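Local coordinates for protein cryptic loci regulator 2 (Schizosaccharomyces pombe 972h-, PDB 5IKJ) that acts upstream of histone deacetylases to promote heterochromatin silencing and is required for nucleosome positioning and gene silencing by the SHREC complex, at residues A[289-303]-A[526-540]. Sequence-based numbering, arbitrary orientation.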
loop_
_atom_site.group_PDB
_atom_site.type_symbol
_atom_site.label_atom_id
_atom_site.label_comp_id
_atom_site.label_asym_id
_atom_site.label_seq_id
_atom_site.Cartn_x
_atom_site.Cartn_y
_atom_site.Cartn_z
ATOM N N GLN A 289 -9.553 6.685 13.333
ATOM C CA GLN A 289 -9.013 7.442 14.451
ATOM C C GLN A 289 -7.588 7.832 14.095
ATOM O O GLN A 289 -6.829 7.015 13.568
ATOM C CB GLN A 289 -8.999 6.633 15.750
ATOM C CG GLN A 289 -10.271 5.889 16.096
ATOM C CD GLN A 289 -10.169 5.200 17.448
ATOM O OE1 GLN A 289 -10.165 3.971 17.535
ATOM N NE2 GLN A 289 -10.075 5.994 18.510
ATOM N N TYR A 290 -7.226 9.078 14.376
ATOM C CA TYR A 290 -5.873 9.555 14.139
ATOM C C TYR A 290 -5.156 9.751 15.468
ATOM O O TYR A 290 -5.750 10.215 16.446
ATOM C CB TYR A 290 -5.875 10.862 13.342
ATOM C CG TYR A 290 -6.555 10.740 11.998
ATOM C CD1 TYR A 290 -5.932 10.093 10.938
ATOM C CD2 TYR A 290 -7.821 11.270 11.791
ATOM C CE1 TYR A 290 -6.554 9.979 9.708
ATOM C CE2 TYR A 290 -8.449 11.161 10.568
ATOM C CZ TYR A 290 -7.813 10.515 9.529
ATOM O OH TYR A 290 -8.439 10.407 8.310
ATOM N N HIS A 291 -3.878 9.383 15.493
ATOM C CA HIS A 291 -3.033 9.516 16.672
ATOM C C HIS A 291 -1.802 10.302 16.263
ATOM O O HIS A 291 -1.043 9.863 15.392
ATOM C CB HIS A 291 -2.658 8.144 17.231
ATOM C CG HIS A 291 -3.785 7.162 17.192
ATOM N ND1 HIS A 291 -4.814 7.172 18.110
ATOM C CD2 HIS A 291 -4.056 6.149 16.336
ATOM C CE1 HIS A 291 -5.665 6.203 17.825
ATOM N NE2 HIS A 291 -5.228 5.567 16.753
ATOM N N CYS A 292 -1.607 11.459 16.880
ATOM C CA CYS A 292 -0.685 12.456 16.369
ATOM C C CYS A 292 0.431 12.737 17.365
ATOM O O CYS A 292 0.415 12.284 18.513
ATOM C CB CYS A 292 -1.430 13.752 16.038
ATOM S SG CYS A 292 -2.898 13.492 15.027
ATOM N N LYS A 293 1.412 13.499 16.886
ATOM C CA LYS A 293 2.545 13.958 17.678
ATOM C C LYS A 293 2.700 15.448 17.424
ATOM O O LYS A 293 2.955 15.858 16.288
ATOM C CB LYS A 293 3.824 13.203 17.292
ATOM C CG LYS A 293 5.134 13.841 17.760
ATOM C CD LYS A 293 5.267 13.835 19.274
ATOM C CE LYS A 293 6.667 14.252 19.704
ATOM N NZ LYS A 293 7.069 15.567 19.130
ATOM N N GLN A 294 2.533 16.255 18.467
ATOM C CA GLN A 294 2.707 17.691 18.306
ATOM C C GLN A 294 4.135 17.994 17.871
ATOM O O GLN A 294 5.090 17.335 18.291
ATOM C CB GLN A 294 2.382 18.428 19.606
ATOM C CG GLN A 294 2.402 19.944 19.462
ATOM C CD GLN A 294 1.861 20.659 20.685
ATOM O OE1 GLN A 294 1.233 20.049 21.550
ATOM N NE2 GLN A 294 2.102 21.963 20.761
ATOM N N LEU A 295 4.275 18.998 17.012
ATOM C CA LEU A 295 5.569 19.395 16.474
ATOM C C LEU A 295 6.069 20.622 17.222
ATOM O O LEU A 295 5.373 21.640 17.293
ATOM C CB LEU A 295 5.467 19.673 14.973
ATOM C CG LEU A 295 5.102 18.446 14.132
ATOM C CD1 LEU A 295 4.736 18.842 12.711
ATOM C CD2 LEU A 295 6.241 17.431 14.125
ATOM N N GLY A 296 7.278 20.521 17.772
ATOM C CA GLY A 296 7.771 21.490 18.725
ATOM C C GLY A 296 7.460 21.144 20.164
ATOM O O GLY A 296 7.787 21.934 21.060
ATOM N N ASN A 297 6.841 19.993 20.411
ATOM C CA ASN A 297 6.466 19.556 21.746
ATOM C C ASN A 297 6.700 18.056 21.847
ATOM O O ASN A 297 6.947 17.375 20.848
ATOM C CB ASN A 297 4.999 19.891 22.055
ATOM C CG ASN A 297 4.852 21.055 23.015
ATOM O OD1 ASN A 297 4.044 21.006 23.943
ATOM N ND2 ASN A 297 5.636 22.105 22.802
ATOM N N SER A 298 6.629 17.546 23.073
ATOM C CA SER A 298 6.672 16.114 23.327
ATOM C C SER A 298 5.282 15.523 23.522
ATOM O O SER A 298 5.163 14.357 23.913
ATOM C CB SER A 298 7.536 15.821 24.555
ATOM O OG SER A 298 6.939 16.330 25.736
ATOM N N ARG A 299 4.233 16.294 23.248
ATOM C CA ARG A 299 2.874 15.878 23.566
ATOM C C ARG A 299 2.330 14.922 22.513
ATOM O O ARG A 299 2.444 15.175 21.309
ATOM C CB ARG A 299 1.960 17.099 23.681
ATOM C CG ARG A 299 2.018 17.797 25.029
ATOM C CD ARG A 299 1.455 16.913 26.132
ATOM N NE ARG A 299 2.370 16.796 27.262
ATOM C CZ ARG A 299 2.216 15.940 28.268
ATOM N NH1 ARG A 299 1.180 15.110 28.288
ATOM N NH2 ARG A 299 3.101 15.909 29.253
ATOM N N TYR A 300 1.741 13.823 22.973
ATOM C CA TYR A 300 0.959 12.943 22.124
ATOM C C TYR A 300 -0.510 13.337 22.218
ATOM O O TYR A 300 -0.975 13.821 23.254
ATOM C CB TYR A 300 1.122 11.478 22.540
ATOM C CG TYR A 300 2.548 10.979 22.663
ATOM C CD1 TYR A 300 3.617 11.692 22.130
ATOM C CD2 TYR A 300 2.822 9.781 23.312
ATOM C CE1 TYR A 300 4.917 11.224 22.247
ATOM C CE2 TYR A 300 4.113 9.307 23.431
ATOM C CZ TYR A 300 5.157 10.031 22.897
ATOM O OH TYR A 300 6.444 9.559 23.017
ATOM N N TYR A 301 -1.244 13.124 21.126
ATOM C CA TYR A 301 -2.687 13.364 21.108
ATOM C C TYR A 301 -3.336 12.192 20.378
ATOM O O TYR A 301 -3.258 12.095 19.150
ATOM C CB TYR A 301 -3.029 14.698 20.455
ATOM C CG TYR A 301 -2.766 15.890 21.350
ATOM C CD1 TYR A 301 -3.453 16.045 22.549
ATOM C CD2 TYR A 301 -1.838 16.861 20.996
ATOM C CE1 TYR A 301 -3.220 17.128 23.372
ATOM C CE2 TYR A 301 -1.598 17.950 21.815
ATOM C CZ TYR A 301 -2.293 18.078 23.000
ATOM O OH TYR A 301 -2.060 19.158 23.819
ATOM N N PHE A 302 -3.969 11.307 21.139
ATOM C CA PHE A 302 -4.574 10.104 20.595
ATOM C C PHE A 302 -6.059 10.319 20.322
ATOM O O PHE A 302 -6.687 11.248 20.835
ATOM C CB PHE A 302 -4.390 8.933 21.560
ATOM C CG PHE A 302 -2.960 8.677 21.939
ATOM C CD1 PHE A 302 -2.355 9.408 22.949
ATOM C CD2 PHE A 302 -2.223 7.699 21.293
ATOM C CE1 PHE A 302 -1.042 9.174 23.302
ATOM C CE2 PHE A 302 -0.907 7.459 21.642
ATOM C CZ PHE A 302 -0.316 8.198 22.649
ATOM N N ASP A 303 -6.618 9.433 19.498
ATOM C CA ASP A 303 -8.054 9.395 19.226
ATOM C C ASP A 303 -8.550 10.746 18.703
ATOM O O ASP A 303 -9.455 11.368 19.262
ATOM C CB ASP A 303 -8.828 8.970 20.479
ATOM C CG ASP A 303 -10.322 8.872 20.237
ATOM O OD1 ASP A 303 -10.723 8.474 19.123
ATOM O OD2 ASP A 303 -11.095 9.197 21.161
ATOM N N ASN A 526 11.981 14.928 17.205
ATOM C CA ASN A 526 10.607 15.384 17.054
ATOM C C ASN A 526 9.641 14.245 16.756
ATOM O O ASN A 526 8.434 14.486 16.660
ATOM C CB ASN A 526 10.528 16.435 15.943
ATOM C CG ASN A 526 11.328 17.684 16.267
ATOM O OD1 ASN A 526 11.157 18.284 17.328
ATOM N ND2 ASN A 526 12.215 18.074 15.357
ATOM N N TRP A 527 10.139 13.021 16.610
ATOM C CA TRP A 527 9.298 11.859 16.384
ATOM C C TRP A 527 8.865 11.303 17.742
ATOM O O TRP A 527 9.137 11.894 18.790
ATOM C CB TRP A 527 10.049 10.846 15.518
ATOM C CG TRP A 527 9.193 9.780 14.896
ATOM C CD1 TRP A 527 9.368 8.431 14.995
ATOM C CD2 TRP A 527 8.027 9.974 14.084
ATOM N NE1 TRP A 527 8.388 7.772 14.293
ATOM C CE2 TRP A 527 7.552 8.697 13.725
ATOM C CE3 TRP A 527 7.340 11.103 13.627
ATOM C CZ2 TRP A 527 6.422 8.516 12.929
ATOM C CZ3 TRP A 527 6.216 10.921 12.837
ATOM C CH2 TRP A 527 5.769 9.637 12.497
ATOM N N VAL A 528 8.182 10.165 17.746
ATOM C CA VAL A 528 7.626 9.612 18.971
ATOM C C VAL A 528 8.612 8.625 19.583
ATOM O O VAL A 528 9.538 8.136 18.931
ATOM C CB VAL A 528 6.262 8.938 18.714
ATOM C CG1 VAL A 528 5.260 9.956 18.197
ATOM C CG2 VAL A 528 6.403 7.773 17.738
ATOM N N ASP A 529 8.405 8.330 20.863
ATOM C CA ASP A 529 9.143 7.293 21.567
ATOM C C ASP A 529 8.277 6.044 21.696
ATOM O O ASP A 529 7.073 6.061 21.430
ATOM C CB ASP A 529 9.589 7.790 22.945
ATOM C CG ASP A 529 10.452 9.035 22.865
ATOM O OD1 ASP A 529 10.272 9.825 21.914
ATOM O OD2 ASP A 529 11.307 9.226 23.755
ATOM N N ASP A 530 8.908 4.945 22.115
ATOM C CA ASP A 530 8.214 3.661 22.153
ATOM C C ASP A 530 6.991 3.675 23.061
ATOM O O ASP A 530 6.093 2.846 22.881
ATOM C CB ASP A 530 9.173 2.554 22.597
ATOM C CG ASP A 530 9.980 1.981 21.446
ATOM O OD1 ASP A 530 9.508 2.045 20.291
ATOM O OD2 ASP A 530 11.086 1.458 21.697
ATOM N N ASP A 531 6.932 4.587 24.036
ATOM C CA ASP A 531 5.764 4.645 24.910
ATOM C C ASP A 531 4.505 5.005 24.131
ATOM O O ASP A 531 3.407 4.558 24.486
ATOM C CB ASP A 531 5.997 5.654 26.032
ATOM C CG ASP A 531 6.279 7.046 25.509
ATOM O OD1 ASP A 531 6.800 7.158 24.381
ATOM O OD2 ASP A 531 5.978 8.027 26.223
ATOM N N PHE A 532 4.646 5.814 23.078
ATOM C CA PHE A 532 3.525 6.163 22.210
ATOM C C PHE A 532 2.663 4.951 21.886
ATOM O O PHE A 532 1.433 4.997 21.995
ATOM C CB PHE A 532 4.065 6.790 20.924
ATOM C CG PHE A 532 2.999 7.299 19.993
ATOM C CD1 PHE A 532 2.430 6.466 19.044
ATOM C CD2 PHE A 532 2.581 8.618 20.057
ATOM C CE1 PHE A 532 1.457 6.936 18.184
ATOM C CE2 PHE A 532 1.609 9.093 19.199
ATOM C CZ PHE A 532 1.046 8.251 18.262
ATOM N N TYR A 533 3.300 3.852 21.485
ATOM C CA TYR A 533 2.569 2.675 21.039
ATOM C C TYR A 533 2.017 1.856 22.197
ATOM O O TYR A 533 1.043 1.118 22.005
ATOM C CB TYR A 533 3.479 1.827 20.150
ATOM C CG TYR A 533 3.967 2.598 18.948
ATOM C CD1 TYR A 533 3.206 2.668 17.789
ATOM C CD2 TYR A 533 5.173 3.285 18.983
ATOM C CE1 TYR A 533 3.641 3.385 16.692
ATOM C CE2 TYR A 533 5.616 4.005 17.892
ATOM C CZ TYR A 533 4.845 4.052 16.748
ATOM O OH TYR A 533 5.283 4.767 15.659
ATOM N N GLU A 534 2.536 2.087 23.397
ATOM C CA GLU A 534 1.995 1.464 24.587
ATOM C C GLU A 534 0.682 2.210 24.846
ATOM O O GLU A 534 -0.371 1.598 24.946
ATOM C CB GLU A 534 2.950 1.598 25.768
ATOM C CG GLU A 534 2.369 1.106 27.082
ATOM C CD GLU A 534 3.421 0.596 28.044
ATOM O OE1 GLU A 534 4.582 1.039 27.960
ATOM O OE2 GLU A 534 3.080 -0.252 28.890
ATOM N N TYR A 535 0.753 3.538 24.930
ATOM C CA TYR A 535 -0.439 4.361 25.106
ATOM C C TYR A 535 -1.474 4.063 24.028
ATOM O O TYR A 535 -2.654 3.842 24.327
ATOM C CB TYR A 535 -0.064 5.844 25.079
ATOM C CG TYR A 535 0.787 6.299 26.242
ATOM C CD1 TYR A 535 0.290 6.290 27.539
ATOM C CD2 TYR A 535 2.082 6.756 26.041
ATOM C CE1 TYR A 535 1.064 6.712 28.604
ATOM C CE2 TYR A 535 2.863 7.181 27.098
ATOM C CZ TYR A 535 2.349 7.157 28.377
ATOM O OH TYR A 535 3.127 7.580 29.431
ATOM N N LEU A 536 -1.045 4.058 22.763
ATOM C CA LEU A 536 -1.972 3.849 21.654
ATOM C C LEU A 536 -2.773 2.568 21.847
ATOM O O LEU A 536 -4.004 2.569 21.740
ATOM C CB LEU A 536 -1.202 3.811 20.331
ATOM C CG LEU A 536 -1.983 4.133 19.051
ATOM C CD1 LEU A 536 -1.036 4.202 17.862
ATOM C CD2 LEU A 536 -3.083 3.122 18.773
ATOM N N LEU A 537 -2.084 1.475 22.125
ATOM C CA LEU A 537 -2.752 0.201 22.302
ATOM C C LEU A 537 -3.860 0.285 23.334
ATOM O O LEU A 537 -4.922 -0.299 23.161
ATOM C CB LEU A 537 -1.755 -0.879 22.697
ATOM C CG LEU A 537 -2.394 -2.250 22.838
ATOM C CD1 LEU A 537 -3.270 -2.533 21.637
ATOM C CD2 LEU A 537 -1.343 -3.327 23.003
ATOM N N SER A 538 -3.608 1.014 24.408
ATOM C CA SER A 538 -4.592 1.154 25.464
ATOM C C SER A 538 -5.741 2.023 25.021
ATOM O O SER A 538 -6.874 1.823 25.435
ATOM C CB SER A 538 -3.955 1.765 26.706
ATOM O OG SER A 538 -3.034 0.872 27.288
ATOM N N GLU A 539 -5.441 2.997 24.177
ATOM C CA GLU A 539 -6.467 3.925 23.717
ATOM C C GLU A 539 -7.434 3.265 22.739
ATOM O O GLU A 539 -8.622 3.607 22.723
ATOM C CB GLU A 539 -5.812 5.143 23.065
ATOM C CG GLU A 539 -6.742 6.335 22.894
ATOM C CD GLU A 539 -6.897 7.149 24.166
ATOM O OE1 GLU A 539 -6.126 6.924 25.123
ATOM O OE2 GLU A 539 -7.793 8.019 24.208
ATOM N N ILE A 540 -6.952 2.327 21.923
ATOM C CA ILE A 540 -7.750 1.718 20.862
ATOM C C ILE A 540 -8.049 0.249 21.139
ATOM O O ILE A 540 -8.616 -0.432 20.278
ATOM C CB ILE A 540 -7.066 1.875 19.491
ATOM C CG1 ILE A 540 -5.820 0.984 19.384
ATOM C CG2 ILE A 540 -6.691 3.330 19.247
ATOM C CD1 ILE A 540 -5.286 0.848 17.971
#
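F532 turns its ring edge to the face of Y300 where a helix lies against a β-hairpin, an example of aromatic rings filling the seam between helix and sheet. CD2 of F532 comes within 3.5 Å of CG of Y300, and the ring planes stand 68° apart. One face of F532 carries CE2 of F302 above its centre; this second ring pair is oblique. With its CG anti to the backbone N (chi1 -175°), F532 reaches in between the two strands' side chains, and its CZ touches CB of H291 at 3.8 Å. F302 extends the cluster along the helix, its CZ 3.4 Å from CB of Y535. Next along, L536 lays CD2 over one face of the H291 ring in a CH-pi contact, 4.0 Å from the centroid, while CG2 of I540 approaches CE1 of the same ring. The two strands form the hairpin 288-294/300-304 at one side of a five-stranded antiparallel sheet, and helix 531-540 packs along it, 21° from the direction of strand 300-302. The helix also touches strand 255-266, where OD1 of N265 accepts a hydrogen bond from NE2 of H291; ND1 of H291 accepts the backbone N-H of D303. At the N-terminal end of the helix the OH of Y300 is gripped twice: it donates to the syn side of D531 OD1 at 2.8 Å and accepts a fairly straight bond from D529 N. K293, bent at chi2 and chi4, runs alongside V528 in the opposite sense to bring NZ within 3.0 Å of N526 O, above that carbonyl's plane, and also donates to Q294 O.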